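Local coordinates for protein rifin (Plasmodium falciparum, PDB 7JZI) that probably serves as a variable surface antigen of infected red cells, its family including members that engage inhibitory receptors of host immune cells, at residues T65-V70 with H79-V84; E55-A60 with Q111-A116. All blocks are in the same frame, centred on the assembly; numbering follows the deposited sequence.

Contact 1 (T65-V70 with H79-V84); sequences TEMNEV and HPICVV
The imidazole of His79 meets the end of helix 56-70 obliquely, CD2 lying 4.2 Å from CB of Val70, while its edge is held from within its own turn. There the backbone N of Ile81 donates to ND1 at 3.0 Å, almost in the ring plane and nearly straight at 165°, which fixes the rotation of the ring. The setting illustrates a disulfide-closed connection in an all-helical domain: the chain leaves the helix after Val70, loops out, and returns through 79-84, where Cys82 is bonded to Cys71. That bond brings the sulfur beside the helix end, with Cys82 SG 3.6 Å from Val70 O, a packing contact and not a hydrogen bond.

Apolar contacts run from Val70 back to Met67. Ile81 presents two branches: its CG2 stands 4.1 Å from CG2 of Val70, and its CD1 reaches Met67. The Ile81 side chain crosses both partners at about a right angle. Met67 leaves the helix with CG anti to the backbone N (chi1 -158°), runs extended toward the 79-84 segment, and bends only at its last torsion, turning the methyl toward Ile81. Ile105 of helix 101-127 also packs on Met67, and Leu39, in a loop, on Ile81. SD of Met67 lies 4.2 Å from CG1 of Val84, and its CE 3.8 Å from CD1 of Ile81.

Contact 2 (E55-A60 with Q111-A116); sequences EVTGLA and QALEKA
Val56 and Leu113 carry this helix-to-helix packing, in which the first turn of helix 56-70 leans on the middle of helix 101-127 in the rifin helical bundle. The bundle is one piece of a longer membrane protein, probably its extracellular variable region. It is a small example of how two helices far apart in sequence can be joined by a few aliphatic groups.

No hydrogen bond bridges the two segments. Within 111-116, for example, Ala116 N donates to Ala112 O at 2.9 Å.

The apolar contacts centre on one methyl of Val56 and on the CD1 side of Leu113. CG2 of Val56 rests against Leu113, 3.5 Å from its CD1 and 3.8 Å from its CB, so the valine methyl lies alongside the leucine stem as well as its end. Leu113 reaches it with CG anti to the backbone N (chi1 180°), which carries CD1 out to the valine. The two side chains cross obliquely. Phe47 of helix 43-50 also packs on Val56, and Thr54 touches Leu113. Thr57 adds a looser apolar contact through its methyl: CG2 lies 4.0 Å from CD1 of Leu113.

Overall arrangement
Both contacts draw on helix 56-70, contact 2 at its first turn and contact 1 at its last, so the helix makes one contact near each end. Their centres are 19 Å apart and their nearest atoms about 5 Å, without touching. Contact 2, about 5 Å from the chain centre, ties the helix to its bundle partner 101-127, while contact 1, about 15 Å out, fixes the loop that follows it. The ends differ in their surroundings too: an aromatic side chain of the other protein's chain packs on Cys82 in contact 1, whereas no other chain in the assembly touches contact 2. Neither includes the platinum ligands Met98 and Lys100.

Contact 1 (T65-V70 with H79-V84)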
ATOM      1  N   THR B  65       5.232   4.806   1.587  1.00100.53           N
ATOM      2  CA  THR B  65       6.345   4.122   2.240  1.00102.63           C
ATOM      3  C   THR B  65       5.864   3.438   3.506  1.00 90.12           C
ATOM      4  O   THR B  65       5.954   2.209   3.634  1.00 92.39           O
ATOM      5  CB  THR B  65       7.489   5.096   2.559  1.00100.87           C
ATOM      6  OG1 THR B  65       7.270   5.696   3.839  1.00133.21           O
ATOM      7  CG2 THR B  65       7.606   6.175   1.503  1.00114.61           C
ATOM      8  N   GLU B  66       5.234   4.209   4.396  1.00 99.90           N
ATOM      9  CA  GLU B  66       4.782   3.621   5.645  1.00 87.19           C
ATOM     10  C   GLU B  66       3.832   2.466   5.388  1.00 92.77           C
ATOM     11  O   GLU B  66       4.018   1.376   5.947  1.00 91.63           O
ATOM     12  CB  GLU B  66       4.097   4.665   6.513  1.00 92.59           C
ATOM     13  CG  GLU B  66       3.711   4.127   7.873  1.00 92.74           C
ATOM     14  CD  GLU B  66       4.090   5.072   8.979  1.00107.02           C
ATOM     15  OE1 GLU B  66       4.462   6.213   8.645  1.00109.43           O
ATOM     16  OE2 GLU B  66       4.001   4.685  10.169  1.00102.36           O
ATOM     17  N   MET B  67       2.868   2.648   4.476  1.00 91.77           N
ATOM     18  CA  MET B  67       1.891   1.588   4.274  1.00 76.98           C
ATOM     19  C   MET B  67       2.578   0.320   3.805  1.00 93.91           C
ATOM     20  O   MET B  67       2.313  -0.763   4.345  1.00 76.90           O
ATOM     21  CB  MET B  67       0.814   2.035   3.285  1.00 73.30           C
ATOM     22  CG  MET B  67      -0.487   1.254   3.409  1.00108.05           C
ATOM     23  SD  MET B  67      -1.825   1.805   2.323  1.00100.67           S
ATOM     24  CE  MET B  67      -1.663   3.578   2.454  1.00 78.60           C
ATOM     25  N   ASN B  68       3.558   0.487   2.921  1.00100.70           N
ATOM     26  CA  ASN B  68       4.306  -0.677   2.395  1.00 80.88           C
ATOM     27  C   ASN B  68       4.929  -1.401   3.591  1.00 86.15           C
ATOM     28  O   ASN B  68       4.810  -2.630   3.639  1.00 88.67           O
ATOM     29  CB  ASN B  68       5.293  -0.288   1.298  1.00 95.69           C
ATOM     30  CG  ASN B  68       4.620   0.063  -0.009  1.00 99.11           C
ATOM     31  OD1 ASN B  68       5.274   0.511  -0.946  1.00100.76           O
ATOM     32  ND2 ASN B  68       3.316  -0.135  -0.086  1.00101.05           N
ATOM     33  N   GLU B  69       5.580  -0.680   4.512  1.00 95.72           N
ATOM     34  CA  GLU B  69       6.233  -1.351   5.628  1.00 90.97           C
ATOM     35  C   GLU B  69       5.226  -2.034   6.538  1.00 91.11           C
ATOM     36  O   GLU B  69       5.490  -3.136   7.034  1.00 80.11           O
ATOM     37  CB  GLU B  69       7.070  -0.377   6.456  1.00108.14           C
ATOM     38  CG  GLU B  69       7.925  -1.097   7.481  1.00117.91           C
ATOM     39  CD  GLU B  69       8.495  -0.188   8.544  1.00139.22           C
ATOM     40  OE1 GLU B  69       8.702   1.002   8.248  1.00139.96           O
ATOM     41  OE2 GLU B  69       8.715  -0.657   9.683  1.00151.11           O
ATOM     42  N   VAL B  70       4.068  -1.413   6.769  1.00 87.13           N
ATOM     43  CA  VAL B  70       3.204  -1.929   7.826  1.00 84.04           C
ATOM     44  C   VAL B  70       2.189  -2.933   7.307  1.00 82.08           C
ATOM     45  O   VAL B  70       1.524  -3.602   8.108  1.00 93.29           O
ATOM     46  CB  VAL B  70       2.459  -0.816   8.587  1.00100.57           C
ATOM     47  CG1 VAL B  70       3.379  -0.135   9.601  1.00 90.38           C
ATOM     48  CG2 VAL B  70       1.828   0.173   7.634  1.00100.97           C
ATOM     49  N   HIS B  79      -2.474  -4.363  11.336  1.00 90.74           N
ATOM     50  CA  HIS B  79      -2.555  -2.920  11.469  1.00 84.15           C
ATOM     51  C   HIS B  79      -3.775  -2.400  10.722  1.00 97.59           C
ATOM     52  O   HIS B  79      -4.045  -2.828   9.594  1.00 92.37           O
ATOM     53  CB  HIS B  79      -1.269  -2.287  10.913  1.00 83.67           C
ATOM     54  CG  HIS B  79      -1.194  -0.798  11.053  1.00 97.20           C
ATOM     55  ND1 HIS B  79      -2.090   0.060  10.453  1.00 98.52           N
ATOM     56  CD2 HIS B  79      -0.295  -0.013  11.692  1.00 89.06           C
ATOM     57  CE1 HIS B  79      -1.758   1.307  10.732  1.00 92.48           C
ATOM     58  NE2 HIS B  79      -0.670   1.291  11.480  1.00 93.04           N
ATOM     59  N   PRO B  80      -4.521  -1.467  11.323  1.00108.34           N
ATOM     60  CA  PRO B  80      -5.825  -1.082  10.751  1.00 95.32           C
ATOM     61  C   PRO B  80      -5.767  -0.543   9.331  1.00 93.63           C
ATOM     62  O   PRO B  80      -6.723  -0.748   8.571  1.00104.30           O
ATOM     63  CB  PRO B  80      -6.332   0.003  11.713  1.00 95.77           C
ATOM     64  CG  PRO B  80      -5.448  -0.024  12.907  1.00 94.36           C
ATOM     65  CD  PRO B  80      -4.354  -1.021  12.716  1.00 97.16           C
ATOM     66  N   ILE B  81      -4.697   0.162   8.953  1.00 88.44           N
ATOM     67  CA  ILE B  81      -4.634   0.858   7.624  1.00 95.45           C
ATOM     68  C   ILE B  81      -4.689  -0.108   6.455  1.00 81.54           C
ATOM     69  O   ILE B  81      -5.130   0.291   5.375  1.00 71.89           O
ATOM     70  CB  ILE B  81      -3.430   1.809   7.486  1.00 92.27           C
ATOM     71  CG1 ILE B  81      -3.706   2.911   6.460  1.00 81.88           C
ATOM     72  CG2 ILE B  81      -2.150   1.057   7.171  1.00 93.63           C
ATOM     73  CD1 ILE B  81      -2.518   3.782   6.156  1.00 88.36           C
ATOM     74  N   CYS B  82      -4.264  -1.336   6.669  1.00 76.49           N
ATOM     75  CA  CYS B  82      -4.116  -2.252   5.524  1.00 87.02           C
ATOM     76  C   CYS B  82      -5.432  -2.427   4.757  1.00 95.60           C
ATOM     77  O   CYS B  82      -5.361  -2.559   3.533  1.00 91.13           O
ATOM     78  CB  CYS B  82      -3.465  -3.537   6.005  1.00 88.15           C
ATOM     79  SG  CYS B  82      -1.851  -3.260   6.777  1.00 91.79           S
ATOM     80  N   VAL B  83      -6.584  -2.392   5.420  1.00 92.40           N
ATOM     81  CA  VAL B  83      -7.880  -2.662   4.731  1.00 83.64           C
ATOM     82  C   VAL B  83      -8.127  -1.622   3.640  1.00 87.09           C
ATOM     83  O   VAL B  83      -8.773  -1.965   2.646  1.00 84.05           O
ATOM     84  CB  VAL B  83      -9.045  -2.735   5.730  1.00 87.22           C
ATOM     85  CG1 VAL B  83      -9.324  -1.395   6.387  1.00 93.61           C
ATOM     86  CG2 VAL B  83     -10.307  -3.302   5.101  1.00 76.62           C
ATOM     87  N   VAL B  84      -7.606  -0.411   3.791  1.00 86.20           N
ATOM     88  CA  VAL B  84      -7.917   0.675   2.818  1.00 97.00           C
ATOM     89  C   VAL B  84      -7.388   0.318   1.428  1.00 95.72           C
ATOM     90  O   VAL B  84      -7.863   0.907   0.449  1.00 95.96           O
ATOM     91  CB  VAL B  84      -7.410   2.045   3.299  1.00 94.27           C
ATOM     92  CG1 VAL B  84      -5.983   2.318   2.857  1.00105.37           C
ATOM     93  CG2 VAL B  84      -8.327   3.167   2.848  1.00112.59           C
TER

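Contact 2 (E55-A60 with Q111-A116)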
ATOM      1  N   GLU B  55      -0.167  21.113   0.567  1.00168.79           N
ATOM      2  CA  GLU B  55       0.939  20.168   0.549  1.00163.37           C
ATOM      3  C   GLU B  55       0.476  18.718   0.661  1.00160.19           C
ATOM      4  O   GLU B  55       1.314  17.863   0.937  1.00160.62           O
ATOM      5  CB  GLU B  55       1.923  20.491   1.677  1.00163.58           C
ATOM      6  CG  GLU B  55       2.380  21.942   1.763  1.00160.54           C
ATOM      7  CD  GLU B  55       3.642  22.103   2.588  1.00160.63           C
ATOM      8  OE1 GLU B  55       3.839  21.337   3.548  1.00156.44           O
ATOM      9  OE2 GLU B  55       4.429  23.023   2.289  1.00159.95           O
ATOM     10  N   VAL B  56      -0.819  18.429   0.479  1.00150.85           N
ATOM     11  CA  VAL B  56      -1.315  17.072   0.729  1.00143.79           C
ATOM     12  C   VAL B  56      -0.673  16.034  -0.182  1.00143.31           C
ATOM     13  O   VAL B  56      -0.456  14.889   0.236  1.00141.64           O
ATOM     14  CB  VAL B  56      -2.848  17.003   0.606  1.00140.71           C
ATOM     15  CG1 VAL B  56      -3.510  17.454   1.888  1.00142.76           C
ATOM     16  CG2 VAL B  56      -3.319  17.831  -0.563  1.00141.94           C
ATOM     17  N   THR B  57      -0.342  16.394  -1.425  1.00136.61           N
ATOM     18  CA  THR B  57       0.302  15.399  -2.271  1.00142.82           C
ATOM     19  C   THR B  57       1.665  15.025  -1.712  1.00143.82           C
ATOM     20  O   THR B  57       2.133  13.897  -1.916  1.00144.11           O
ATOM     21  CB  THR B  57       0.462  15.934  -3.695  1.00141.69           C
ATOM     22  OG1 THR B  57       1.599  16.811  -3.733  1.00148.06           O
ATOM     23  CG2 THR B  57      -0.781  16.691  -4.123  1.00121.26           C
ATOM     24  N   GLY B  58       2.279  15.930  -0.942  1.00139.71           N
ATOM     25  CA  GLY B  58       3.460  15.559  -0.185  1.00140.79           C
ATOM     26  C   GLY B  58       3.191  14.424   0.770  1.00135.13           C
ATOM     27  O   GLY B  58       3.862  13.380   0.733  1.00140.04           O
ATOM     28  N   LEU B  59       2.109  14.559   1.533  1.00137.18           N
ATOM     29  CA  LEU B  59       1.718  13.531   2.474  1.00135.33           C
ATOM     30  C   LEU B  59       1.630  12.203   1.748  1.00129.39           C
ATOM     31  O   LEU B  59       1.876  11.149   2.342  1.00122.70           O
ATOM     32  CB  LEU B  59       0.385  13.935   3.106  1.00120.52           C
ATOM     33  CG  LEU B  59       0.048  13.582   4.552  1.00115.79           C
ATOM     34  CD1 LEU B  59      -1.325  14.129   4.899  1.00127.90           C
ATOM     35  CD2 LEU B  59       0.089  12.089   4.755  1.00127.59           C
ATOM     36  N   ALA B  60       1.357  12.254   0.439  1.00131.83           N
ATOM     37  CA  ALA B  60       1.107  11.049  -0.338  1.00126.54           C
ATOM     38  C   ALA B  60       2.289  10.096  -0.266  1.00113.16           C
ATOM     39  O   ALA B  60       2.135   8.926   0.106  1.00106.18           O
ATOM     40  CB  ALA B  60       0.808  11.420  -1.788  1.00123.17           C
ATOM     41  N   GLN B 111      -8.047  14.321  -5.733  1.00141.69           N
ATOM     42  CA  GLN B 111      -9.476  14.552  -5.564  1.00137.65           C
ATOM     43  C   GLN B 111      -9.738  15.399  -4.324  1.00143.89           C
ATOM     44  O   GLN B 111     -10.486  16.385  -4.375  1.00152.08           O
ATOM     45  CB  GLN B 111     -10.191  13.194  -5.480  1.00140.36           C
ATOM     46  CG  GLN B 111     -11.633  13.183  -4.993  1.00157.72           C
ATOM     47  CD  GLN B 111     -11.720  13.021  -3.472  1.00160.51           C
ATOM     48  OE1 GLN B 111     -10.765  12.578  -2.831  1.00159.22           O
ATOM     49  NE2 GLN B 111     -12.874  13.343  -2.900  1.00150.36           N
ATOM     50  N   ALA B 112      -9.059  15.071  -3.220  1.00142.63           N
ATOM     51  CA  ALA B 112      -9.188  15.866  -1.997  1.00139.56           C
ATOM     52  C   ALA B 112      -8.706  17.306  -2.187  1.00146.15           C
ATOM     53  O   ALA B 112      -9.336  18.252  -1.698  1.00145.78           O
ATOM     54  CB  ALA B 112      -8.423  15.194  -0.856  1.00130.73           C
ATOM     55  N   LEU B 113      -7.629  17.504  -2.951  1.00157.49           N
ATOM     56  CA  LEU B 113      -7.037  18.835  -3.046  1.00154.81           C
ATOM     57  C   LEU B 113      -7.813  19.742  -3.984  1.00152.71           C
ATOM     58  O   LEU B 113      -7.937  20.938  -3.717  1.00158.28           O
ATOM     59  CB  LEU B 113      -5.582  18.730  -3.522  1.00156.38           C
ATOM     60  CG  LEU B 113      -4.748  20.014  -3.701  1.00156.95           C
ATOM     61  CD1 LEU B 113      -3.271  19.722  -3.497  1.00156.09           C
ATOM     62  CD2 LEU B 113      -4.940  20.655  -5.076  1.00153.90           C
ATOM     63  N   GLU B 114      -8.391  19.203  -5.048  1.00153.36           N
ATOM     64  CA  GLU B 114      -9.183  20.067  -5.906  1.00158.01           C
ATOM     65  C   GLU B 114     -10.575  20.286  -5.328  1.00153.92           C
ATOM     66  O   GLU B 114     -11.126  21.385  -5.468  1.00157.06           O
ATOM     67  CB  GLU B 114      -9.222  19.511  -7.331  1.00151.96           C
ATOM     68  CG  GLU B 114      -7.811  19.156  -7.813  1.00152.14           C
ATOM     69  CD  GLU B 114      -7.422  19.800  -9.141  1.00158.65           C
ATOM     70  OE1 GLU B 114      -8.235  20.572  -9.697  1.00158.71           O
ATOM     71  OE2 GLU B 114      -6.274  19.580  -9.600  1.00160.87           O
ATOM     72  N   LYS B 115     -11.100  19.300  -4.594  1.00151.56           N
ATOM     73  CA  LYS B 115     -12.160  19.517  -3.620  1.00141.12           C
ATOM     74  C   LYS B 115     -11.881  20.766  -2.789  1.00145.05           C
ATOM     75  O   LYS B 115     -12.679  21.713  -2.764  1.00151.20           O
ATOM     76  CB  LYS B 115     -12.209  18.263  -2.732  1.00141.35           C
ATOM     77  CG  LYS B 115     -13.169  18.238  -1.571  1.00146.24           C
ATOM     78  CD  LYS B 115     -14.604  18.492  -1.927  1.00139.80           C
ATOM     79  CE  LYS B 115     -15.307  17.147  -2.049  1.00140.09           C
ATOM     80  NZ  LYS B 115     -16.612  17.131  -1.330  1.00140.54           N
ATOM     81  N   ALA B 116     -10.709  20.792  -2.142  1.00149.29           N
ATOM     82  CA  ALA B 116     -10.391  21.864  -1.204  1.00153.08           C
ATOM     83  C   ALA B 116     -10.227  23.203  -1.902  1.00160.08           C
ATOM     84  O   ALA B 116     -10.687  24.227  -1.392  1.00165.02           O
ATOM     85  CB  ALA B 116      -9.123  21.526  -0.423  1.00156.47           C
TER